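Uncharacterized protein (Acinetobacter baumannii, PDB 5D66) is of unknown function but folds as an ankyrin repeat domain, a stacked-helix scaffold that in other proteins commonly mediates protein-protein recognition. Local coordinates at residues K83-T88 against V118-A123; Q17-I22 against I49-M54; A138-I143 against L177-T182; Q154-L159 against E189-V194. One frame throughout, in Å; residues are numbered along the deposited sequence.

Overall arrangement
The four contacts follow the long axis of the ankyrin stack, each joining two neighbouring, similarly oriented helices. Contact 2, between helices 16-23 and 49-57, lies toward the N-terminal end. Contact 1, between helices 82-90 and 115-124, comes next, about 21 Å away between centres and near the middle of the chain; helices 49-57 and 82-90 pack directly together. Contacts 3 and 4 lie beyond it, with centres about 10 Å apart, and their segments alternate along the chain: 138-143, 154-159, 177-182, 189-194. Helix 115-124 packs on helix 150-162, linking contact 1 to contact 4. Contact 2 touches neither contact 3 nor contact 4, whose centres are about 42 Å from its own; the elongated domain is built from neighbour-to-neighbour contacts.

Contact 1: residues K83-T88 against V118-A123; sequences KILRMT and VRTLIA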
loop_
_atom_site.group_PDB
_atom_site.type_symbol
_atom_site.label_atom_id
_atom_site.label_comp_id
_atom_site.label_asym_id
_atom_site.label_seq_id
_atom_site.Cartn_x
_atom_site.Cartn_y
_atom_site.Cartn_z
ATOM N N LYS A 83 -3.897 -0.833 10.529
ATOM C CA LYS A 83 -3.196 -1.188 11.763
ATOM C C LYS A 83 -1.884 -1.941 11.435
ATOM O O LYS A 83 -0.821 -1.611 11.945
ATOM C CB LYS A 83 -4.097 -2.010 12.713
ATOM C CG LYS A 83 -5.227 -1.116 13.236
ATOM C CD LYS A 83 -6.201 -1.870 14.058
ATOM C CE LYS A 83 -7.147 -0.958 14.784
ATOM N NZ LYS A 83 -7.997 -1.761 15.668
ATOM N N ILE A 84 -1.949 -2.911 10.531
ATOM C CA ILE A 84 -0.739 -3.629 10.119
ATOM C C ILE A 84 0.185 -2.663 9.391
ATOM O O ILE A 84 1.397 -2.688 9.626
ATOM C CB ILE A 84 -1.072 -4.857 9.291
ATOM C CG1 ILE A 84 -1.784 -5.908 10.150
ATOM C CG2 ILE A 84 0.217 -5.462 8.721
ATOM C CD1 ILE A 84 -2.234 -7.139 9.409
ATOM N N LEU A 85 -0.363 -1.839 8.500
ATOM C CA LEU A 85 0.501 -0.902 7.790
ATOM C C LEU A 85 1.326 -0.032 8.760
ATOM O O LEU A 85 2.538 0.140 8.562
ATOM C CB LEU A 85 -0.324 -0.020 6.867
ATOM C CG LEU A 85 0.450 1.044 6.144
ATOM C CD1 LEU A 85 1.448 0.396 5.146
ATOM C CD2 LEU A 85 -0.429 2.007 5.429
ATOM N N ARG A 86 0.667 0.523 9.785
ATOM C CA ARG A 86 1.368 1.364 10.747
ATOM C C ARG A 86 2.503 0.580 11.423
ATOM O O ARG A 86 3.563 1.136 11.653
ATOM C CB ARG A 86 0.435 1.970 11.720
ATOM C CG ARG A 86 -0.467 2.986 11.130
ATOM C CD ARG A 86 -1.264 3.682 12.243
ATOM N NE ARG A 86 -2.524 4.302 11.816
ATOM C CZ ARG A 86 -2.632 5.409 11.072
ATOM N NH1 ARG A 86 -1.560 6.081 10.640
ATOM N NH2 ARG A 86 -3.838 5.885 10.767
HETATM N N MSE A 87 2.261 -0.682 11.738
HETATM C CA MSE A 87 3.322 -1.517 12.302
HETATM C C MSE A 87 4.491 -1.619 11.350
HETATM O O MSE A 87 5.684 -1.513 11.746
HETATM C CB MSE A 87 2.836 -2.910 12.647
HETATM C CG MSE A 87 1.708 -3.027 13.562
HETATM SE SE MSE A 87 1.089 -4.889 13.587
HETATM C CE MSE A 87 -0.651 -4.495 14.301
ATOM N N THR A 88 4.211 -1.868 10.078
ATOM C CA THR A 88 5.296 -1.973 9.106
ATOM C C THR A 88 6.110 -0.677 8.975
ATOM O O THR A 88 7.331 -0.722 8.783
ATOM C CB THR A 88 4.844 -2.522 7.733
ATOM O OG1 THR A 88 4.159 -1.545 6.968
ATOM C CG2 THR A 88 4.048 -3.772 7.801
ATOM N N VAL A 118 -3.887 6.671 2.453
ATOM C CA VAL A 118 -3.217 7.692 1.684
ATOM C C VAL A 118 -2.562 8.748 2.603
ATOM O O VAL A 118 -1.394 9.074 2.447
ATOM C CB VAL A 118 -4.175 8.331 0.648
ATOM C CG1 VAL A 118 -3.570 9.634 0.073
ATOM C CG2 VAL A 118 -4.516 7.342 -0.425
ATOM N N ARG A 119 -3.347 9.237 3.549
ATOM C CA ARG A 119 -2.829 10.243 4.484
ATOM C C ARG A 119 -1.558 9.712 5.188
ATOM O O ARG A 119 -0.559 10.414 5.303
ATOM C CB ARG A 119 -3.924 10.645 5.486
ATOM C CG ARG A 119 -3.594 11.863 6.277
ATOM C CD ARG A 119 -4.601 12.122 7.440
ATOM N NE ARG A 119 -6.042 11.906 7.167
ATOM C CZ ARG A 119 -6.820 12.721 6.440
ATOM N NH1 ARG A 119 -6.375 13.878 5.996
ATOM N NH2 ARG A 119 -8.080 12.385 6.215
ATOM N N THR A 120 -1.645 8.511 5.683
ATOM C CA THR A 120 -0.579 7.851 6.416
ATOM C C THR A 120 0.665 7.687 5.573
ATOM O O THR A 120 1.794 7.939 6.050
ATOM C CB THR A 120 -1.084 6.523 6.958
ATOM O OG1 THR A 120 -2.155 6.757 7.925
ATOM C CG2 THR A 120 -0.003 5.700 7.658
ATOM N N LEU A 121 0.509 7.214 4.354
ATOM C CA LEU A 121 1.630 7.005 3.456
ATOM C C LEU A 121 2.287 8.289 3.006
ATOM O O LEU A 121 3.495 8.348 2.876
ATOM C CB LEU A 121 1.215 6.107 2.300
ATOM C CG LEU A 121 0.908 4.642 2.706
ATOM C CD1 LEU A 121 0.248 3.945 1.514
ATOM C CD2 LEU A 121 2.102 3.881 3.102
ATOM N N ILE A 122 1.473 9.331 2.732
ATOM C CA ILE A 122 2.027 10.636 2.458
ATOM C C ILE A 122 2.902 11.104 3.627
ATOM O O ILE A 122 4.035 11.560 3.433
ATOM C CB ILE A 122 0.929 11.663 2.145
ATOM C CG1 ILE A 122 0.302 11.380 0.769
ATOM C CG2 ILE A 122 1.484 13.062 2.193
ATOM C CD1 ILE A 122 -0.966 12.189 0.534
ATOM N N ALA A 123 2.354 11.008 4.829
ATOM C CA ALA A 123 3.059 11.457 6.032
ATOM C C ALA A 123 4.364 10.696 6.241
ATOM O O ALA A 123 5.341 11.280 6.736
ATOM C CB ALA A 123 2.191 11.326 7.272
#
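Leu85 and Arg86 meet Leu121 and Thr120 in a side-by-side contact between two helices of the ankyrin repeat stack, near the middle of the chain. Segments 83-88 and 118-123 run nearly parallel, with 6° between their axes and 11.2 Å separating them at closest approach. At that spacing the backbones stay well apart, and the gap is bridged by side chains of two different kinds.

The apolar bridge is deep. Leu85 has CG anti to its own amide nitrogen (chi1 176°), which carries its methyl end toward the second helix, where CD2 comes 3.9 Å from CD2 of Leu121. The two leucines meet at a slant, Leu121 CD2 set against both methyls of Leu85. Beneath them lies Tyr73 of helix 72-79, which touches both. This inward side therefore ties the pair of helices to the helix layer below.

Nearer the solvent, Arg86 reaches across with a chain extended from CG to NE and crosses the Thr120 side chain roughly at right angles. The Thr120 methyl CG2 lies between the two parts of the contact, 3.4 Å from Arg86 NH1 and 4.3 Å from Leu85 CD2. Arg86 is modelled in two conformations, and in the one described the N-H points only poorly at its acceptor. Thr120 OG1 has a firmer partner within its own helix, the carbonyl oxygen of Glu116, one turn back. The arginine thus adds a peripheral attachment to an already anchored hydroxyl: a weak hydrogen bond from Arg86 NH1 to Thr120 OG1, 2.9 Å long with an angle of 120° at the hydrogen.

Contact 2: residues Q17-I22 against I49-M54; sequences QLIKHI and IHAAHM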
loop_
_atom_site.group_PDB
_atom_site.type_symbol
_atom_site.label_atom_id
_atom_site.label_comp_id
_atom_site.label_asym_id
_atom_site.label_seq_id
_atom_site.Cartn_x
_atom_site.Cartn_y
_atom_site.Cartn_z
ATOM N N GLN A 17 -1.067 -17.747 20.943
ATOM C CA GLN A 17 -0.375 -18.608 21.901
ATOM C C GLN A 17 0.480 -19.648 21.193
ATOM O O GLN A 17 1.555 -19.990 21.666
ATOM C CB GLN A 17 -1.346 -19.278 22.878
ATOM C CG GLN A 17 -2.040 -18.301 23.838
ATOM C CD GLN A 17 -1.065 -17.465 24.696
ATOM O OE1 GLN A 17 -0.119 -17.995 25.271
ATOM N NE2 GLN A 17 -1.300 -16.151 24.770
ATOM N N LEU A 18 -0.035 -20.201 20.102
ATOM C CA LEU A 18 0.745 -21.138 19.311
ATOM C C LEU A 18 1.924 -20.438 18.680
ATOM O O LEU A 18 3.052 -20.968 18.673
ATOM C CB LEU A 18 -0.125 -21.860 18.298
ATOM C CG LEU A 18 0.586 -22.915 17.463
ATOM C CD1 LEU A 18 1.376 -23.915 18.319
ATOM C CD2 LEU A 18 -0.395 -23.618 16.555
ATOM N N ILE A 19 1.715 -19.252 18.086
ATOM C CA ILE A 19 2.843 -18.497 17.534
ATOM C C ILE A 19 3.936 -18.295 18.599
ATOM O O ILE A 19 5.108 -18.542 18.339
ATOM C CB ILE A 19 2.375 -17.150 16.965
ATOM C CG1 ILE A 19 1.478 -17.350 15.760
ATOM C CG2 ILE A 19 3.610 -16.280 16.541
ATOM C CD1 ILE A 19 0.875 -16.081 15.236
ATOM N N LYS A 20 3.551 -17.888 19.808
ATOM C CA LYS A 20 4.514 -17.645 20.865
ATOM C C LYS A 20 5.344 -18.903 21.126
ATOM O O LYS A 20 6.575 -18.843 21.232
ATOM C CB LYS A 20 3.792 -17.180 22.113
ATOM C CG LYS A 20 4.693 -16.806 23.292
ATOM C CD LYS A 20 3.965 -16.799 24.662
ATOM C CE LYS A 20 2.713 -15.945 24.646
ATOM N NZ LYS A 20 2.131 -15.767 26.013
ATOM N N HIS A 21 4.669 -20.042 21.187
ATOM C CA HIS A 21 5.362 -21.284 21.425
ATOM C C HIS A 21 6.330 -21.621 20.260
ATOM O O HIS A 21 7.477 -22.000 20.491
ATOM C CB HIS A 21 4.359 -22.395 21.593
ATOM C CG HIS A 21 4.990 -23.735 21.736
ATOM N ND1 HIS A 21 5.752 -24.088 22.830
ATOM C CD2 HIS A 21 4.977 -24.815 20.920
ATOM C CE1 HIS A 21 6.187 -25.326 22.681
ATOM N NE2 HIS A 21 5.736 -25.787 21.527
ATOM N N ILE A 22 5.875 -21.517 19.034
ATOM C CA ILE A 22 6.758 -21.818 17.895
ATOM C C ILE A 22 7.957 -20.887 17.877
ATOM O O ILE A 22 9.101 -21.355 17.653
ATOM C CB ILE A 22 5.995 -21.801 16.593
ATOM C CG1 ILE A 22 4.963 -22.924 16.593
ATOM C CG2 ILE A 22 6.963 -21.958 15.410
ATOM C CD1 ILE A 22 3.939 -22.845 15.483
ATOM N N ILE A 49 -4.228 -8.966 12.696
ATOM C CA ILE A 49 -3.470 -7.870 13.319
ATOM C C ILE A 49 -2.590 -8.393 14.443
ATOM O O ILE A 49 -1.439 -7.994 14.575
ATOM C CB ILE A 49 -4.458 -6.802 13.774
ATOM C CG1 ILE A 49 -5.169 -6.154 12.554
ATOM C CG2 ILE A 49 -3.828 -5.744 14.662
ATOM C CD1 ILE A 49 -6.407 -5.425 12.885
ATOM N N HIS A 50 -3.155 -9.225 15.318
ATOM C CA HIS A 50 -2.398 -9.688 16.503
ATOM C C HIS A 50 -1.236 -10.553 16.099
ATOM O O HIS A 50 -0.113 -10.378 16.572
ATOM C CB HIS A 50 -3.344 -10.409 17.467
ATOM C CG HIS A 50 -4.401 -9.516 17.981
ATOM N ND1 HIS A 50 -5.750 -9.750 17.836
ATOM C CD2 HIS A 50 -4.291 -8.291 18.514
ATOM C CE1 HIS A 50 -6.429 -8.744 18.360
ATOM N NE2 HIS A 50 -5.558 -7.860 18.807
ATOM N N ALA A 51 -1.465 -11.485 15.173
ATOM C CA ALA A 51 -0.367 -12.325 14.685
ATOM C C ALA A 51 0.699 -11.511 13.988
ATOM O O ALA A 51 1.879 -11.691 14.199
ATOM C CB ALA A 51 -0.890 -13.383 13.716
ATOM N N ALA A 52 0.252 -10.555 13.179
ATOM C CA ALA A 52 1.209 -9.677 12.480
ATOM C C ALA A 52 2.047 -8.891 13.502
ATOM O O ALA A 52 3.279 -8.805 13.343
ATOM C CB ALA A 52 0.500 -8.743 11.530
ATOM N N HIS A 53 1.419 -8.361 14.548
ATOM C CA HIS A 53 2.176 -7.632 15.557
ATOM C C HIS A 53 3.242 -8.512 16.196
ATOM O O HIS A 53 4.380 -8.092 16.366
ATOM C CB HIS A 53 1.237 -7.097 16.624
ATOM C CG HIS A 53 1.922 -6.344 17.710
ATOM N ND1 HIS A 53 2.129 -6.824 18.987
ATOM C CD2 HIS A 53 2.497 -5.132 17.670
ATOM C CE1 HIS A 53 2.730 -5.900 19.715
ATOM N NE2 HIS A 53 2.969 -4.868 18.928
HETATM N N MSE A 54 2.871 -9.723 16.579
HETATM C CA MSE A 54 3.813 -10.616 17.245
HETATM C C MSE A 54 4.976 -10.949 16.324
HETATM O O MSE A 54 6.131 -10.958 16.737
HETATM C CB MSE A 54 3.088 -11.855 17.722
HETATM C CG MSE A 54 3.970 -12.800 18.488
HETATM SE SE MSE A 54 3.011 -14.291 19.250
HETATM C CE MSE A 54 2.502 -13.371 20.838
#
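Ile19 is the side chain on which this helix-to-helix contact of the ankyrin stack turns, its two branches dividing the opposing helix between Ala51 and Met54. Segments 17-22 and 49-54 run in the same general direction, crossing at -18° with their axes 10.4 Å apart at the nearest point.

The tight part gathers round this isoleucine. With CG1 beside its amide nitrogen (chi1 -66°), Ile19 sends CD1 against the small side chain of Ala51, 3.6 Å from its CB. Its other branch meets selenomethionine Met54, which slides past Ile19 in the opposite direction; Met54 is modelled in two conformations, and in the one described its SE lies 3.4 Å from Ile19 CG2. Ile19 also rests on Leu7 and Ala10 of helix 6-12, while Ala51 leans on Ala43 of helix 39-45, so the inner side of the contact merges with the layer of helices beneath. Ala51 is also fixed through its backbone, its amide being hydrogen-bonded to Asp14 OD1.

On the solvent side the packing is looser. Met54 SE lies against the start of Lys20, 3.7 Å from its backbone N, but of the lysine side chain only the base takes part, CB lying 4.1 Å from Met54 SE. The lysine end turns away from the second helix, and there Lys20 NZ makes a weak 3.3 Å hydrogen bond to Gln17 OE1 of its own helix.

Contact 3: residues A138-I143 against L177-T182; sequences ALLEAI and LQHART
Ile143 and Ala180 mark the closest backbone approach of segments 138-143 and 177-182, their CA atoms 6.5 Å apart. The two helical segments are nearly parallel, at 5°, and their axes come within 10.0 Å. No hydrogen bond crosses between them, and the residues that touch are all buried.

His179 takes contacts from two hydrophobic side chains. Those of Leu140 and His179 cross at about a right angle, and Leu140 CD2 meets the ring obliquely, 3.7 Å from His179 CD2. Ile143 uses its shorter branch: CG2, opposite the amide nitrogen about the CA-CB bond, points across the gap and lies 3.9 Å from His179 CB. The same methyl, Ile143 CG2, stands 3.9 Å from the backbone N of Ala180, a close passage consistent with the small side chain there.

The imidazole is not held by apolar neighbours alone. Its NE2 is hydrogen-bonded to Asp170 OD2, and ND1 also has a hydrogen-bond partner just outside the segment, which together would fix the rotation of the buried ring while its CD2 atom meets Leu140.

This is one of the side-by-side helix contacts of the ankyrin stack. Helix 150-162 packs against the first segment through Leu139 and Ala142, helix 186-194 meets the second at Leu177 and Ala180, and helix 106-111 continues the stack beyond Ala138.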
loop_
_atom_site.group_PDB
_atom_site.type_symbol
_atom_site.label_atom_id
_atom_site.label_comp_id
_atom_site.label_asym_id
_atom_site.label_seq_id
_atom_site.Cartn_x
_atom_site.Cartn_y
_atom_site.Cartn_z
ATOM N N ALA A 138 -0.172 8.057 -8.301
ATOM C CA ALA A 138 -1.296 8.020 -7.378
ATOM C C ALA A 138 -2.400 9.007 -7.825
ATOM O O ALA A 138 -3.540 8.658 -7.768
ATOM C CB ALA A 138 -0.824 8.301 -5.981
ATOM N N LEU A 139 -1.992 10.227 -8.192
ATOM C CA LEU A 139 -2.918 11.230 -8.654
ATOM C C LEU A 139 -3.717 10.738 -9.876
ATOM O O LEU A 139 -4.956 10.865 -9.913
ATOM C CB LEU A 139 -2.191 12.530 -8.952
ATOM C CG LEU A 139 -3.033 13.713 -9.419
ATOM C CD1 LEU A 139 -4.053 14.123 -8.421
ATOM C CD2 LEU A 139 -2.129 14.860 -9.765
ATOM N N LEU A 140 -3.034 10.224 -10.867
ATOM C CA LEU A 140 -3.709 9.734 -12.068
ATOM C C LEU A 140 -4.671 8.631 -11.725
ATOM O O LEU A 140 -5.816 8.616 -12.218
ATOM C CB LEU A 140 -2.723 9.329 -13.140
ATOM C CG LEU A 140 -2.047 10.479 -13.861
ATOM C CD1 LEU A 140 -0.784 10.046 -14.565
ATOM C CD2 LEU A 140 -2.980 11.101 -14.887
ATOM N N GLU A 141 -4.244 7.649 -10.934
ATOM C CA GLU A 141 -5.191 6.574 -10.576
ATOM C C GLU A 141 -6.382 7.073 -9.789
ATOM O O GLU A 141 -7.489 6.583 -10.002
ATOM C CB GLU A 141 -4.485 5.443 -9.840
ATOM C CG GLU A 141 -3.492 4.693 -10.718
ATOM C CD GLU A 141 -3.299 3.214 -10.376
ATOM O OE1 GLU A 141 -4.042 2.677 -9.622
ATOM O OE2 GLU A 141 -2.387 2.588 -10.934
ATOM N N ALA A 142 -6.181 7.998 -8.864
ATOM C CA ALA A 142 -7.318 8.493 -8.107
ATOM C C ALA A 142 -8.371 9.133 -9.009
ATOM O O ALA A 142 -9.576 9.035 -8.751
ATOM C CB ALA A 142 -6.846 9.491 -7.087
ATOM N N ILE A 143 -7.938 9.719 -10.139
ATOM C CA ILE A 143 -8.848 10.370 -11.069
ATOM C C ILE A 143 -9.454 9.331 -11.997
ATOM O O ILE A 143 -10.704 9.288 -12.116
ATOM C CB ILE A 143 -8.102 11.455 -11.869
ATOM C CG1 ILE A 143 -7.613 12.591 -10.934
ATOM C CG2 ILE A 143 -9.018 12.047 -12.957
ATOM C CD1 ILE A 143 -6.681 13.524 -11.505
ATOM N N LEU A 177 -5.387 17.143 -15.432
ATOM C CA LEU A 177 -6.433 18.113 -15.731
ATOM C C LEU A 177 -7.333 17.627 -16.853
ATOM O O LEU A 177 -8.568 17.718 -16.751
ATOM C CB LEU A 177 -5.790 19.431 -16.069
ATOM C CG LEU A 177 -6.764 20.579 -16.384
ATOM C CD1 LEU A 177 -7.662 20.856 -15.226
ATOM C CD2 LEU A 177 -5.983 21.810 -16.791
ATOM N N GLN A 178 -6.751 17.143 -17.936
ATOM C CA GLN A 178 -7.564 16.641 -19.027
ATOM C C GLN A 178 -8.406 15.444 -18.619
ATOM O O GLN A 178 -9.572 15.351 -18.975
ATOM C CB GLN A 178 -6.706 16.363 -20.251
ATOM C CG GLN A 178 -7.558 16.057 -21.491
ATOM C CD GLN A 178 -8.571 17.198 -21.841
ATOM O OE1 GLN A 178 -8.174 18.345 -22.073
ATOM N NE2 GLN A 178 -9.882 16.894 -21.754
ATOM N N HIS A 179 -7.812 14.529 -17.860
ATOM C CA HIS A 179 -8.564 13.409 -17.342
ATOM C C HIS A 179 -9.769 13.835 -16.529
ATOM O O HIS A 179 -10.863 13.249 -16.641
ATOM C CB HIS A 179 -7.684 12.444 -16.563
ATOM C CG HIS A 179 -6.886 11.515 -17.418
ATOM N ND1 HIS A 179 -7.484 10.608 -18.261
ATOM C CD2 HIS A 179 -5.567 11.315 -17.524
ATOM C CE1 HIS A 179 -6.578 9.858 -18.835
ATOM N NE2 HIS A 179 -5.407 10.291 -18.432
ATOM N N ALA A 180 -9.591 14.820 -15.669
ATOM C CA ALA A 180 -10.695 15.331 -14.858
ATOM C C ALA A 180 -11.764 15.984 -15.738
ATOM O O ALA A 180 -12.983 15.792 -15.534
ATOM C CB ALA A 180 -10.165 16.295 -13.845
ATOM N N ARG A 181 -11.327 16.780 -16.700
ATOM C CA ARG A 181 -12.259 17.502 -17.578
ATOM C C ARG A 181 -13.077 16.519 -18.408
ATOM O O ARG A 181 -14.278 16.692 -18.595
ATOM C CB ARG A 181 -11.470 18.471 -18.437
ATOM C CG ARG A 181 -11.098 19.748 -17.754
ATOM C CD ARG A 181 -10.193 20.619 -18.521
ATOM N NE ARG A 181 -10.030 21.904 -17.852
ATOM C CZ ARG A 181 -9.145 22.823 -18.233
ATOM N NH1 ARG A 181 -8.297 22.590 -19.246
ATOM N NH2 ARG A 181 -9.105 23.985 -17.615
ATOM N N THR A 182 -12.425 15.503 -18.980
ATOM C CA THR A 182 -13.087 14.532 -19.830
ATOM C C THR A 182 -14.227 13.828 -19.073
ATOM O O THR A 182 -15.209 13.427 -19.678
ATOM C CB THR A 182 -12.044 13.551 -20.398
ATOM O OG1 THR A 182 -11.277 14.220 -21.409
ATOM C CG2 THR A 182 -12.701 12.357 -20.996
#

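Contact 4: residues Q154-L159 against E189-V194; sequences QIVALL and EKLLLV
Glu189 OE2 forms a salt bridge with Arg181 NE, which fastens the start of segment 189-194 to helix 176-183. This charged pair lies on the side of the helix turned away from segment 154-159; the meeting with that segment, by contrast, is wholly apolar, and Leu191 is the side chain that makes it from the C-terminal helix.

Leu191 directs its side chain at the neighbouring helix, with CG anti to its own carbonyl carbon (chi1 -69°). Its methyl CD1 then serves two consecutive residues at once, Leu191 CD1 standing 4.2 Å from Val156 CG1 and equally 4.2 Å from Ala157 CB. The second methyl, Leu191 CD2, is also 4.2 Å from Ala157 CB, so the leucine fork straddles the alanine methyl. These are relaxed van der Waals distances. The backbones are nearest at the same place, where the CA atoms of Ala157 and Leu191 are 6.6 Å apart.

In the ankyrin stack, helices 150-162 and 186-194 stand side by side near the C-terminal end of the chain. On the inward side Leu192 turns the end of its side chain toward segment 154-159 without quite meeting it, and packs instead on Ile143 of helix 138-144. Ala157 and Leu191 lie toward the partly exposed side of the junction, whereas Val156 is buried; it packs on Leu139 of helix 138-144 as well as presenting its CG1 methyl to Leu191 CD1.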
loop_
_atom_site.group_PDB
_atom_site.type_symbol
_atom_site.label_atom_id
_atom_site.label_comp_id
_atom_site.label_asym_id
_atom_site.label_seq_id
_atom_site.Cartn_x
_atom_site.Cartn_y
_atom_site.Cartn_z
ATOM N N GLN A 154 -11.007 13.893 -1.739
ATOM C CA GLN A 154 -10.185 14.067 -0.523
ATOM C C GLN A 154 -8.752 13.593 -0.828
ATOM O O GLN A 154 -7.785 14.271 -0.453
ATOM C CB GLN A 154 -10.794 13.300 0.644
ATOM C CG GLN A 154 -12.089 13.924 1.063
ATOM C CD GLN A 154 -12.977 13.022 1.905
ATOM O OE1 GLN A 154 -12.563 11.937 2.310
ATOM N NE2 GLN A 154 -14.167 13.497 2.220
ATOM N N ILE A 155 -8.613 12.486 -1.548
ATOM C CA ILE A 155 -7.288 11.937 -1.893
ATOM C C ILE A 155 -6.573 12.858 -2.860
ATOM O O ILE A 155 -5.364 13.107 -2.716
ATOM C CB ILE A 155 -7.451 10.523 -2.427
ATOM C CG1 ILE A 155 -7.724 9.569 -1.252
ATOM C CG2 ILE A 155 -6.253 10.070 -3.245
ATOM C CD1 ILE A 155 -8.328 8.278 -1.597
ATOM N N VAL A 156 -7.265 13.347 -3.907
ATOM C CA VAL A 156 -6.668 14.373 -4.779
ATOM C C VAL A 156 -6.140 15.557 -3.969
ATOM O O VAL A 156 -5.020 16.037 -4.174
ATOM C CB VAL A 156 -7.609 14.756 -5.894
ATOM C CG1 VAL A 156 -7.125 16.003 -6.641
ATOM C CG2 VAL A 156 -7.813 13.593 -6.866
ATOM N N ALA A 157 -7.005 16.082 -3.081
ATOM C CA ALA A 157 -6.601 17.218 -2.288
ATOM C C ALA A 157 -5.363 16.930 -1.454
ATOM O O ALA A 157 -4.478 17.768 -1.325
ATOM C CB ALA A 157 -7.743 17.735 -1.478
ATOM N N LEU A 158 -5.332 15.751 -0.834
ATOM C CA LEU A 158 -4.171 15.358 0.001
ATOM C C LEU A 158 -2.920 15.293 -0.821
ATOM O O LEU A 158 -1.859 15.796 -0.422
ATOM C CB LEU A 158 -4.382 13.973 0.648
ATOM C CG LEU A 158 -5.399 13.896 1.784
ATOM C CD1 LEU A 158 -5.541 12.430 2.224
ATOM C CD2 LEU A 158 -5.006 14.718 2.936
ATOM N N LEU A 159 -2.993 14.667 -1.964
ATOM C CA LEU A 159 -1.798 14.499 -2.852
ATOM C C LEU A 159 -1.261 15.851 -3.286
ATOM O O LEU A 159 -0.081 16.114 -3.286
ATOM C CB LEU A 159 -2.106 13.636 -4.062
ATOM C CG LEU A 159 -2.325 12.139 -3.692
ATOM C CD1 LEU A 159 -3.023 11.446 -4.890
ATOM C CD2 LEU A 159 -1.026 11.412 -3.406
ATOM N N GLU A 189 -11.178 19.089 -10.925
ATOM C CA GLU A 189 -10.652 20.112 -11.827
ATOM C C GLU A 189 -10.213 21.372 -11.078
ATOM O O GLU A 189 -9.134 21.910 -11.332
ATOM C CB GLU A 189 -11.639 20.407 -12.945
ATOM C CG GLU A 189 -11.163 21.502 -13.857
ATOM C CD GLU A 189 -12.155 21.897 -14.922
ATOM O OE1 GLU A 189 -13.337 21.507 -14.791
ATOM O OE2 GLU A 189 -11.780 22.648 -15.838
ATOM N N LYS A 190 -11.081 21.842 -10.202
ATOM C CA LYS A 190 -10.757 23.068 -9.465
ATOM C C LYS A 190 -9.555 22.886 -8.561
ATOM O O LYS A 190 -8.684 23.759 -8.520
ATOM C CB LYS A 190 -11.936 23.582 -8.701
ATOM C CG LYS A 190 -13.017 24.187 -9.614
ATOM C CD LYS A 190 -14.219 24.722 -8.893
ATOM C CE LYS A 190 -14.014 26.087 -8.489
ATOM N NZ LYS A 190 -14.192 27.071 -9.635
ATOM N N LEU A 191 -9.465 21.748 -7.864
ATOM C CA LEU A 191 -8.297 21.451 -7.060
ATOM C C LEU A 191 -7.016 21.409 -7.849
ATOM O O LEU A 191 -5.995 21.957 -7.427
ATOM C CB LEU A 191 -8.488 20.084 -6.365
ATOM C CG LEU A 191 -9.550 20.045 -5.289
ATOM C CD1 LEU A 191 -9.936 18.612 -4.919
ATOM C CD2 LEU A 191 -9.098 20.786 -4.028
ATOM N N LEU A 192 -7.055 20.794 -9.038
ATOM C CA LEU A 192 -5.906 20.714 -9.929
ATOM C C LEU A 192 -5.464 22.103 -10.401
ATOM O O LEU A 192 -4.275 22.441 -10.430
ATOM C CB LEU A 192 -6.218 19.836 -11.109
ATOM C CG LEU A 192 -6.210 18.340 -10.800
ATOM C CD1 LEU A 192 -6.832 17.556 -11.928
ATOM C CD2 LEU A 192 -4.828 17.829 -10.566
ATOM N N LEU A 193 -6.426 22.917 -10.848
ATOM C CA LEU A 193 -6.109 24.262 -11.375
ATOM C C LEU A 193 -5.427 25.127 -10.312
ATOM O O LEU A 193 -4.441 25.772 -10.616
ATOM C CB LEU A 193 -7.353 24.949 -11.904
ATOM C CG LEU A 193 -7.859 24.377 -13.240
ATOM C CD1 LEU A 193 -9.278 24.872 -13.463
ATOM C CD2 LEU A 193 -6.947 24.661 -14.402
ATOM N N VAL A 194 -5.899 25.100 -9.075
ATOM C CA VAL A 194 -5.254 25.938 -8.083
ATOM C C VAL A 194 -3.833 25.403 -7.734
ATOM O O VAL A 194 -3.000 26.175 -7.325
ATOM C CB VAL A 194 -6.192 26.232 -6.844
ATOM C CG1 VAL A 194 -7.583 26.802 -7.265
ATOM C CG2 VAL A 194 -6.412 24.989 -6.038
#